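Local coordinates for protein alkyl hydroperoxide reductase, C subunit (PDB 5Y63) that probably reduces hydrogen peroxide and organic hydroperoxides to water and alcohols as a 2-Cys peroxiredoxin, with NADH as the ultimate electron donor, at residues A[24-32]-A[87-95]; A[42-53]-A[76-85]. All coordinates share one frame; numbering follows the deposited sequence.

Interaction 1: residues A[24-32]-A[87-95]; sequences CDAYHDGEF and HYVHKAWAD
Helix 87-96 packs against the N-terminal beta-hairpin of the peroxiredoxin, formed by strands 23-28 and 31-36, and aromatic side chains carry most of the contact between 24-32 and 87-95. Strand 24-28 and the helix run almost parallel, 11° apart, with their axes 7.6 Å apart at closest approach. The phenol of Y27 runs along the helix because its first torsion is trans to the backbone N (chi1 176°). One face of its ring receives the CA of K91 in a CH-pi contact, CA lying 3.9 Å from the ring centroid. Further along, the CB of A94 sits 3.4 Å from Y27 OH, and at the root of the ring the CB atoms of Y27 and H90 meet at 3.9 Å. The second hairpin strand contributes F32, whose ring makes a T-shaped stack with H87: the imidazole turns its edge to the phenyl face, CD2 of H87 coming 3.7 Å from CD1 of F32, with the planes at 77°. K91 CD reaches F32 CZ at 3.5 Å, the two side chains crossing at about a right angle. D25 crosses the imidazole of H87 obliquely, its CB and carboxylate near ND1, while OD1 forms a salt bridge with R34. This is helix-on-hairpin packing at the border of a thioredoxin-type fold, in the N-terminal hairpin region of AhpC/Prx1 peroxiredoxins.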
loop_
_atom_site.group_PDB
_atom_site.type_symbol
_atom_site.label_atom_id
_atom_site.label_comp_id
_atom_site.label_asym_id
_atom_site.label_seq_id
_atom_site.Cartn_x
_atom_site.Cartn_y
_atom_site.Cartn_z
ATOM N N CYS A 24 -10.920 -14.029 34.324
ATOM C CA CYS A 24 -11.703 -12.913 34.853
ATOM C C CYS A 24 -12.185 -13.165 36.275
ATOM O O CYS A 24 -12.162 -14.294 36.766
ATOM C CB CYS A 24 -12.908 -12.642 33.954
ATOM S SG CYS A 24 -14.264 -13.821 34.147
ATOM N N ASP A 25 -12.632 -12.095 36.922
ATOM C CA ASP A 25 -13.183 -12.171 38.271
ATOM C C ASP A 25 -14.612 -12.694 38.236
ATOM O O ASP A 25 -15.320 -12.526 37.239
ATOM C CB ASP A 25 -13.164 -10.794 38.933
ATOM C CG ASP A 25 -11.765 -10.241 39.090
ATOM O OD1 ASP A 25 -10.897 -10.959 39.628
ATOM O OD2 ASP A 25 -11.531 -9.087 38.679
ATOM N N ALA A 26 -15.025 -13.320 39.335
ATOM C CA ALA A 26 -16.374 -13.866 39.466
ATOM C C ALA A 26 -16.915 -13.687 40.882
ATOM O O ALA A 26 -16.183 -13.323 41.802
ATOM C CB ALA A 26 -16.381 -15.339 39.086
ATOM N N TYR A 27 -18.212 -13.934 41.035
ATOM C CA TYR A 27 -18.869 -13.935 42.337
ATOM C C TYR A 27 -19.610 -15.256 42.473
ATOM O O TYR A 27 -20.448 -15.587 41.634
ATOM C CB TYR A 27 -19.838 -12.759 42.450
ATOM C CG TYR A 27 -20.635 -12.739 43.735
ATOM C CD1 TYR A 27 -20.041 -12.373 44.940
ATOM C CD2 TYR A 27 -21.985 -13.083 43.744
ATOM C CE1 TYR A 27 -20.769 -12.352 46.120
ATOM C CE2 TYR A 27 -22.721 -13.065 44.917
ATOM C CZ TYR A 27 -22.110 -12.700 46.102
ATOM O OH TYR A 27 -22.843 -12.680 47.268
ATOM N N HIS A 28 -19.293 -16.006 43.527
ATOM C CA HIS A 28 -19.759 -17.380 43.667
ATOM C C HIS A 28 -19.980 -17.719 45.140
ATOM O O HIS A 28 -19.022 -17.799 45.912
ATOM C CB HIS A 28 -18.720 -18.329 43.061
ATOM C CG HIS A 28 -19.255 -19.685 42.724
ATOM N ND1 HIS A 28 -18.529 -20.612 42.009
ATOM C CD2 HIS A 28 -20.450 -20.265 42.985
ATOM C CE1 HIS A 28 -19.247 -21.710 41.857
ATOM N NE2 HIS A 28 -20.418 -21.525 42.439
ATOM N N ASP A 29 -21.241 -17.914 45.521
ATOM C CA ASP A 29 -21.605 -18.226 46.907
ATOM C C ASP A 29 -20.974 -17.250 47.898
ATOM O O ASP A 29 -20.176 -17.640 48.751
ATOM C CB ASP A 29 -21.219 -19.669 47.258
ATOM C CG ASP A 29 -22.163 -20.686 46.657
ATOM O OD1 ASP A 29 -23.334 -20.733 47.089
ATOM O OD2 ASP A 29 -21.734 -21.446 45.764
ATOM N N GLY A 30 -21.316 -15.974 47.754
ATOM C CA GLY A 30 -20.920 -14.952 48.721
ATOM C C GLY A 30 -19.448 -14.578 48.781
ATOM O O GLY A 30 -19.039 -13.870 49.703
ATOM N N GLU A 31 -18.647 -15.036 47.817
ATOM C CA GLU A 31 -17.217 -14.709 47.796
ATOM C C GLU A 31 -16.620 -14.683 46.390
ATOM O O GLU A 31 -17.165 -15.271 45.454
ATOM C CB GLU A 31 -16.425 -15.665 48.699
ATOM C CG GLU A 31 -16.526 -17.140 48.341
ATOM C CD GLU A 31 -15.742 -18.025 49.300
ATOM O OE1 GLU A 31 -15.052 -18.953 48.829
ATOM O OE2 GLU A 31 -15.808 -17.790 50.527
ATOM N N PHE A 32 -15.487 -13.996 46.270
ATOM C CA PHE A 32 -14.839 -13.756 44.982
ATOM C C PHE A 32 -13.895 -14.887 44.591
ATOM O O PHE A 32 -13.213 -15.459 45.439
ATOM C CB PHE A 32 -14.050 -12.444 45.015
ATOM C CG PHE A 32 -14.867 -11.249 45.424
ATOM C CD1 PHE A 32 -16.049 -10.937 44.763
ATOM C CD2 PHE A 32 -14.445 -10.423 46.458
ATOM C CE1 PHE A 32 -16.799 -9.833 45.135
ATOM C CE2 PHE A 32 -15.190 -9.316 46.833
ATOM C CZ PHE A 32 -16.368 -9.020 46.170
ATOM N N HIS A 87 -17.240 -7.545 39.554
ATOM C CA HIS A 87 -17.516 -8.516 40.611
ATOM C C HIS A 87 -17.954 -7.830 41.910
ATOM O O HIS A 87 -18.744 -8.395 42.669
ATOM C CB HIS A 87 -16.302 -9.424 40.854
ATOM C CG HIS A 87 -15.058 -8.690 41.253
ATOM N ND1 HIS A 87 -14.167 -8.176 40.334
ATOM C CD2 HIS A 87 -14.550 -8.397 42.472
ATOM C CE1 HIS A 87 -13.168 -7.592 40.971
ATOM N NE2 HIS A 87 -13.376 -7.713 42.269
ATOM N N TYR A 88 -17.455 -6.617 42.155
ATOM C CA TYR A 88 -17.901 -5.811 43.300
ATOM C C TYR A 88 -19.412 -5.568 43.251
ATOM O O TYR A 88 -20.101 -5.694 44.265
ATOM C CB TYR A 88 -17.183 -4.452 43.346
ATOM C CG TYR A 88 -15.688 -4.510 43.597
ATOM C CD1 TYR A 88 -15.180 -4.989 44.804
ATOM C CD2 TYR A 88 -14.781 -4.059 42.635
ATOM C CE1 TYR A 88 -13.813 -5.034 45.038
ATOM C CE2 TYR A 88 -13.413 -4.098 42.859
ATOM C CZ TYR A 88 -12.934 -4.586 44.061
ATOM O OH TYR A 88 -11.575 -4.627 44.282
ATOM N N VAL A 89 -19.913 -5.227 42.065
ATOM C CA VAL A 89 -21.326 -4.896 41.873
ATOM C C VAL A 89 -22.226 -6.120 42.045
ATOM O O VAL A 89 -23.324 -6.010 42.592
ATOM C CB VAL A 89 -21.575 -4.262 40.485
ATOM C CG1 VAL A 89 -23.062 -4.032 40.245
ATOM C CG2 VAL A 89 -20.821 -2.946 40.358
ATOM N N HIS A 90 -21.760 -7.277 41.578
ATOM C CA HIS A 90 -22.516 -8.522 41.722
ATOM C C HIS A 90 -22.768 -8.857 43.190
ATOM O O HIS A 90 -23.867 -9.274 43.553
ATOM C CB HIS A 90 -21.791 -9.693 41.049
ATOM C CG HIS A 90 -21.674 -9.568 39.560
ATOM N ND1 HIS A 90 -22.651 -8.990 38.778
ATOM C CD2 HIS A 90 -20.706 -9.975 38.707
ATOM C CE1 HIS A 90 -22.281 -9.030 37.511
ATOM N NE2 HIS A 90 -21.105 -9.626 37.440
ATOM N N LYS A 91 -21.748 -8.668 44.026
ATOM C CA LYS A 91 -21.867 -8.921 45.463
ATOM C C LYS A 91 -22.958 -8.061 46.099
ATOM O O LYS A 91 -23.783 -8.563 46.865
ATOM C CB LYS A 91 -20.530 -8.663 46.164
ATOM C CG LYS A 91 -20.537 -8.968 47.655
ATOM C CD LYS A 91 -19.167 -8.729 48.270
ATOM C CE LYS A 91 -19.245 -8.487 49.769
ATOM N NZ LYS A 91 -17.989 -7.877 50.284
ATOM N N ALA A 92 -22.957 -6.771 45.778
ATOM C CA ALA A 92 -23.968 -5.847 46.292
ATOM C C ALA A 92 -25.370 -6.192 45.786
ATOM O O ALA A 92 -26.353 -6.033 46.511
ATOM C CB ALA A 92 -23.611 -4.418 45.916
ATOM N N TRP A 93 -25.452 -6.659 44.543
ATOM C CA TRP A 93 -26.727 -7.049 43.939
ATOM C C TRP A 93 -27.302 -8.294 44.613
ATOM O O TRP A 93 -28.518 -8.423 44.750
ATOM C CB TRP A 93 -26.544 -7.281 42.432
ATOM C CG TRP A 93 -27.816 -7.289 41.631
ATOM C CD1 TRP A 93 -28.982 -6.638 41.923
ATOM C CD2 TRP A 93 -28.032 -7.953 40.377
ATOM N NE1 TRP A 93 -29.916 -6.874 40.941
ATOM C CE2 TRP A 93 -29.358 -7.676 39.981
ATOM C CE3 TRP A 93 -27.239 -8.766 39.560
ATOM C CZ2 TRP A 93 -29.906 -8.179 38.798
ATOM C CZ3 TRP A 93 -27.786 -9.266 38.384
ATOM C CH2 TRP A 93 -29.106 -8.970 38.017
ATOM N N ALA A 94 -26.423 -9.202 45.037
ATOM C CA ALA A 94 -26.829 -10.390 45.790
ATOM C C ALA A 94 -27.339 -10.018 47.180
ATOM O O ALA A 94 -28.322 -10.583 47.660
ATOM C CB ALA A 94 -25.669 -11.368 45.900
ATOM N N ASP A 95 -26.661 -9.070 47.822
ATOM C CA ASP A 95 -27.076 -8.566 49.129
ATOM C C ASP A 95 -28.394 -7.805 49.030
ATOM O O ASP A 95 -29.277 -7.981 49.866
ATOM C CB ASP A 95 -26.005 -7.642 49.727
ATOM C CG ASP A 95 -24.705 -8.367 50.047
ATOM O OD1 ASP A 95 -24.526 -9.520 49.597
ATOM O OD2 ASP A 95 -23.856 -7.775 50.749
#

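Interaction 2: residues A[42-53]-A[76-85]; sequences GKWSIFFFYPAD and NCEVYSVSED
The carboxylates of D53 and D85 slide past each other in opposite directions where segments 42-53 and 76-85 leave their sheet, and the backbone N of D53 bonds to D85 OD2 from above the carboxylate plane, at 3.0 Å. Y50 OH donates to D53 OD1 on its syn side at 2.8 Å, while H90 bonds D53 OD2. With CG between the backbone N and the carbonyl carbon (chi1 67°), the Y50 ring turns one face to S83 CB, which lies 3.6 Å from the ring centroid in a CH-pi contact. Water 1 links Y50 OH to S81 OG. Most of this cluster lies at the C-terminal end of a parallel strand pair, 44-49 beside 77-83, central strands of the thioredoxin-type sheet, paired from W44 with C77 to F49 with V82. Its straightest bond runs from Y80 N to I46 O (2.8 Å, 178° at the hydrogen). On the face carrying F47, F49, Y80 and V82, the CB of V82 sits over the F49 ring, while V82 CG2 meets the edge of F47 at CD2, 3.9 Å away. On the opposite face, C77 SG touches I46 CG1 at 3.9 Å, and L163 of helix 156-171 covers both residues.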
loop_
_atom_site.group_PDB
_atom_site.type_symbol
_atom_site.label_atom_id
_atom_site.label_comp_id
_atom_site.label_asym_id
_atom_site.label_seq_id
_atom_site.Cartn_x
_atom_site.Cartn_y
_atom_site.Cartn_z
ATOM N N GLY A 42 -14.130 -29.591 30.527
ATOM C CA GLY A 42 -14.431 -30.786 31.312
ATOM C C GLY A 42 -15.919 -31.001 31.491
ATOM O O GLY A 42 -16.402 -32.128 31.398
ATOM N N LYS A 43 -16.641 -29.916 31.763
ATOM C CA LYS A 43 -18.096 -29.945 31.845
ATOM C C LYS A 43 -18.705 -29.156 30.696
ATOM O O LYS A 43 -18.031 -28.339 30.069
ATOM C CB LYS A 43 -18.564 -29.324 33.162
ATOM C CG LYS A 43 -18.148 -30.080 34.410
ATOM C CD LYS A 43 -18.793 -29.471 35.645
ATOM C CE LYS A 43 -18.542 -30.304 36.891
ATOM N NZ LYS A 43 -17.126 -30.225 37.336
ATOM N N TRP A 44 -19.987 -29.398 30.431
ATOM C CA TRP A 44 -20.774 -28.508 29.581
ATOM C C TRP A 44 -20.918 -27.173 30.297
ATOM O O TRP A 44 -20.714 -27.081 31.510
ATOM C CB TRP A 44 -22.156 -29.095 29.273
ATOM C CG TRP A 44 -22.126 -30.149 28.213
ATOM C CD1 TRP A 44 -21.854 -31.473 28.382
ATOM C CD2 TRP A 44 -22.372 -29.968 26.812
ATOM N NE1 TRP A 44 -21.915 -32.129 27.177
ATOM C CE2 TRP A 44 -22.234 -31.229 26.197
ATOM C CE3 TRP A 44 -22.700 -28.863 26.018
ATOM C CZ2 TRP A 44 -22.409 -31.418 24.824
ATOM C CZ3 TRP A 44 -22.872 -29.052 24.652
ATOM C CH2 TRP A 44 -22.726 -30.321 24.071
ATOM N N SER A 45 -21.257 -26.135 29.542
ATOM C CA SER A 45 -21.353 -24.800 30.110
ATOM C C SER A 45 -22.347 -23.941 29.355
ATOM O O SER A 45 -22.444 -24.013 28.129
ATOM C CB SER A 45 -19.981 -24.125 30.114
ATOM O OG SER A 45 -19.430 -24.095 28.813
ATOM N N ILE A 46 -23.087 -23.134 30.110
ATOM C CA ILE A 46 -23.998 -22.155 29.548
ATOM C C ILE A 46 -23.550 -20.772 29.994
ATOM O O ILE A 46 -23.596 -20.456 31.182
ATOM C CB ILE A 46 -25.450 -22.394 30.004
ATOM C CG1 ILE A 46 -25.969 -23.719 29.437
ATOM C CG2 ILE A 46 -26.347 -21.245 29.556
ATOM C CD1 ILE A 46 -27.269 -24.190 30.057
ATOM N N PHE A 47 -23.100 -19.961 29.040
ATOM C CA PHE A 47 -22.844 -18.547 29.294
ATOM C C PHE A 47 -24.166 -17.799 29.176
ATOM O O PHE A 47 -24.853 -17.913 28.165
ATOM C CB PHE A 47 -21.812 -17.990 28.314
ATOM C CG PHE A 47 -20.417 -18.476 28.575
ATOM C CD1 PHE A 47 -19.997 -19.709 28.096
ATOM C CD2 PHE A 47 -19.528 -17.706 29.312
ATOM C CE1 PHE A 47 -18.713 -20.163 28.342
ATOM C CE2 PHE A 47 -18.242 -18.155 29.562
ATOM C CZ PHE A 47 -17.834 -19.385 29.075
ATOM N N PHE A 48 -24.520 -17.051 30.217
ATOM C CA PHE A 48 -25.805 -16.366 30.278
ATOM C C PHE A 48 -25.585 -14.859 30.383
ATOM O O PHE A 48 -25.518 -14.295 31.478
ATOM C CB PHE A 48 -26.621 -16.889 31.462
ATOM C CG PHE A 48 -28.074 -16.518 31.409
ATOM C CD1 PHE A 48 -28.971 -17.296 30.692
ATOM C CD2 PHE A 48 -28.548 -15.398 32.080
ATOM C CE1 PHE A 48 -30.313 -16.961 30.639
ATOM C CE2 PHE A 48 -29.887 -15.060 32.032
ATOM C CZ PHE A 48 -30.771 -15.844 31.311
ATOM N N PHE A 49 -25.461 -14.214 29.226
ATOM C CA PHE A 49 -25.251 -12.772 29.163
ATOM C C PHE A 49 -26.529 -12.021 29.513
ATOM O O PHE A 49 -27.620 -12.441 29.131
ATOM C CB PHE A 49 -24.790 -12.360 27.767
ATOM C CG PHE A 49 -23.370 -12.715 27.470
ATOM C CD1 PHE A 49 -23.049 -13.939 26.909
ATOM C CD2 PHE A 49 -22.353 -11.815 27.738
ATOM C CE1 PHE A 49 -21.736 -14.263 26.626
ATOM C CE2 PHE A 49 -21.038 -12.131 27.458
ATOM C CZ PHE A 49 -20.729 -13.357 26.902
ATOM N N TYR A 50 -26.387 -10.909 30.232
ATOM C CA TYR A 50 -27.519 -10.037 30.552
ATOM C C TYR A 50 -27.049 -8.579 30.678
ATOM O O TYR A 50 -25.893 -8.334 31.022
ATOM C CB TYR A 50 -28.220 -10.508 31.834
ATOM C CG TYR A 50 -27.375 -10.367 33.076
ATOM C CD1 TYR A 50 -26.406 -11.308 33.391
ATOM C CD2 TYR A 50 -27.539 -9.284 33.932
ATOM C CE1 TYR A 50 -25.621 -11.177 34.520
ATOM C CE2 TYR A 50 -26.761 -9.141 35.063
ATOM C CZ TYR A 50 -25.803 -10.092 35.357
ATOM O OH TYR A 50 -25.024 -9.957 36.479
ATOM N N PRO A 51 -27.945 -7.610 30.406
ATOM C CA PRO A 51 -27.532 -6.205 30.271
ATOM C C PRO A 51 -26.947 -5.535 31.514
ATOM O O PRO A 51 -25.834 -5.015 31.450
ATOM C CB PRO A 51 -28.824 -5.492 29.841
ATOM C CG PRO A 51 -29.693 -6.564 29.286
ATOM C CD PRO A 51 -29.377 -7.778 30.099
ATOM N N ALA A 52 -27.682 -5.529 32.624
ATOM C CA ALA A 52 -27.283 -4.715 33.776
ATOM C C ALA A 52 -27.747 -5.255 35.125
ATOM O O ALA A 52 -28.841 -5.804 35.248
ATOM C CB ALA A 52 -27.788 -3.290 33.594
ATOM N N ASP A 53 -26.898 -5.082 36.137
ATOM C CA ASP A 53 -27.279 -5.341 37.521
ATOM C C ASP A 53 -28.213 -4.239 38.010
ATOM O O ASP A 53 -28.338 -3.186 37.383
ATOM C CB ASP A 53 -26.045 -5.415 38.425
ATOM C CG ASP A 53 -25.204 -6.647 38.167
ATOM O OD1 ASP A 53 -25.264 -7.194 37.051
ATOM O OD2 ASP A 53 -24.480 -7.076 39.087
ATOM N N ASN A 76 -24.389 -32.523 34.150
ATOM C CA ASN A 76 -22.955 -32.232 34.083
ATOM C C ASN A 76 -22.665 -30.880 33.421
ATOM O O ASN A 76 -21.714 -30.745 32.647
ATOM C CB ASN A 76 -22.216 -33.371 33.361
ATOM C CG ASN A 76 -20.728 -33.401 33.677
ATOM O OD1 ASN A 76 -20.321 -33.265 34.833
ATOM N ND2 ASN A 76 -19.908 -33.593 32.647
ATOM N N CYS A 77 -23.486 -29.881 33.740
ATOM C CA CYS A 77 -23.376 -28.562 33.120
ATOM C C CYS A 77 -23.299 -27.439 34.150
ATOM O O CYS A 77 -24.128 -27.358 35.055
ATOM C CB CYS A 77 -24.559 -28.307 32.187
ATOM S SG CYS A 77 -24.410 -26.763 31.262
ATOM N N GLU A 78 -22.300 -26.571 33.990
ATOM C CA GLU A 78 -22.134 -25.390 34.827
ATOM C C GLU A 78 -22.777 -24.179 34.145
ATOM O O GLU A 78 -22.919 -24.149 32.921
ATOM C CB GLU A 78 -20.641 -25.140 35.076
ATOM C CG GLU A 78 -20.318 -24.026 36.063
ATOM C CD GLU A 78 -20.914 -24.256 37.439
ATOM O OE1 GLU A 78 -21.888 -23.555 37.786
ATOM O OE2 GLU A 78 -20.414 -25.140 38.170
ATOM N N VAL A 79 -23.172 -23.193 34.946
ATOM C CA VAL A 79 -23.797 -21.964 34.453
ATOM C C VAL A 79 -22.914 -20.766 34.797
ATOM O O VAL A 79 -22.505 -20.602 35.944
ATOM C CB VAL A 79 -25.199 -21.768 35.077
ATOM C CG1 VAL A 79 -25.839 -20.469 34.601
ATOM C CG2 VAL A 79 -26.099 -22.951 34.752
ATOM N N TYR A 80 -22.630 -19.932 33.802
ATOM C CA TYR A 80 -21.838 -18.718 34.002
ATOM C C TYR A 80 -22.616 -17.490 33.524
ATOM O O TYR A 80 -22.675 -17.220 32.325
ATOM C CB TYR A 80 -20.513 -18.819 33.243
ATOM C CG TYR A 80 -19.688 -20.037 33.591
ATOM C CD1 TYR A 80 -18.790 -20.015 34.655
ATOM C CD2 TYR A 80 -19.801 -21.211 32.850
ATOM C CE1 TYR A 80 -18.030 -21.128 34.976
ATOM C CE2 TYR A 80 -19.045 -22.329 33.161
ATOM C CZ TYR A 80 -18.160 -22.283 34.224
ATOM O OH TYR A 80 -17.408 -23.395 34.535
ATOM N N SER A 81 -23.221 -16.752 34.454
ATOM C CA SER A 81 -23.904 -15.511 34.101
ATOM C C SER A 81 -22.869 -14.416 33.873
ATOM O O SER A 81 -21.939 -14.258 34.665
ATOM C CB SER A 81 -24.904 -15.091 35.179
ATOM O OG SER A 81 -24.265 -14.502 36.298
ATOM N N VAL A 82 -23.036 -13.668 32.787
ATOM C CA VAL A 82 -22.062 -12.664 32.385
ATOM C C VAL A 82 -22.726 -11.300 32.225
ATOM O O VAL A 82 -23.803 -11.178 31.643
ATOM C CB VAL A 82 -21.367 -13.046 31.061
ATOM C CG1 VAL A 82 -20.095 -12.230 30.872
ATOM C CG2 VAL A 82 -21.045 -14.533 31.027
ATOM N N SER A 83 -22.062 -10.280 32.753
ATOM C CA SER A 83 -22.493 -8.898 32.606
ATOM C C SER A 83 -21.252 -8.014 32.531
ATOM O O SER A 83 -20.163 -8.430 32.929
ATOM C CB SER A 83 -23.393 -8.502 33.782
ATOM O OG SER A 83 -23.343 -7.114 34.062
ATOM N N GLU A 84 -21.419 -6.799 32.023
ATOM C CA GLU A 84 -20.318 -5.845 31.948
ATOM C C GLU A 84 -20.076 -5.148 33.291
ATOM O O GLU A 84 -19.260 -4.231 33.380
ATOM C CB GLU A 84 -20.577 -4.813 30.846
ATOM C CG GLU A 84 -20.755 -5.417 29.461
ATOM C CD GLU A 84 -19.522 -6.150 28.971
ATOM O OE1 GLU A 84 -18.573 -5.481 28.520
ATOM O OE2 GLU A 84 -19.507 -7.398 29.030
ATOM N N ASP A 85 -20.788 -5.584 34.329
ATOM C CA ASP A 85 -20.582 -5.090 35.685
ATOM C C ASP A 85 -19.399 -5.789 36.342
ATOM O O ASP A 85 -19.026 -6.899 35.956
ATOM C CB ASP A 85 -21.848 -5.305 36.521
ATOM C CG ASP A 85 -23.013 -4.470 36.030
ATOM O OD1 ASP A 85 -22.954 -3.232 36.183
ATOM O OD2 ASP A 85 -23.984 -5.046 35.492
HETATM O O HOH W 1 -22.963 -11.935 36.298
HETATM O O HOH W 2 -23.824 -6.447 30.202
#

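In the fold
Interaction 2 lies at the heart of the chain, its centre about 2 Å from the chain centre, whereas interaction 1 is partly buried, about 15 Å out. Backbone hydrogen bonds between parallel strands dominate the former; the latter relies on side-chain packing of a helix against a hairpin. Strand 77-83 is followed, after a short loop, by helix 87-96, and the two contacts meet where H90 ND1 probably hydrogen-bonds D53 OD2 (2.7 Å) and W93 packs against Y50 and D53. This junction adjoins the active-site region: P51 of interaction 2 approaches C58, the predicted peroxidatic cysteine. Both contacts also touch the second subunit, through Y88, V89 and A92 in one and A52 and D85 in the other.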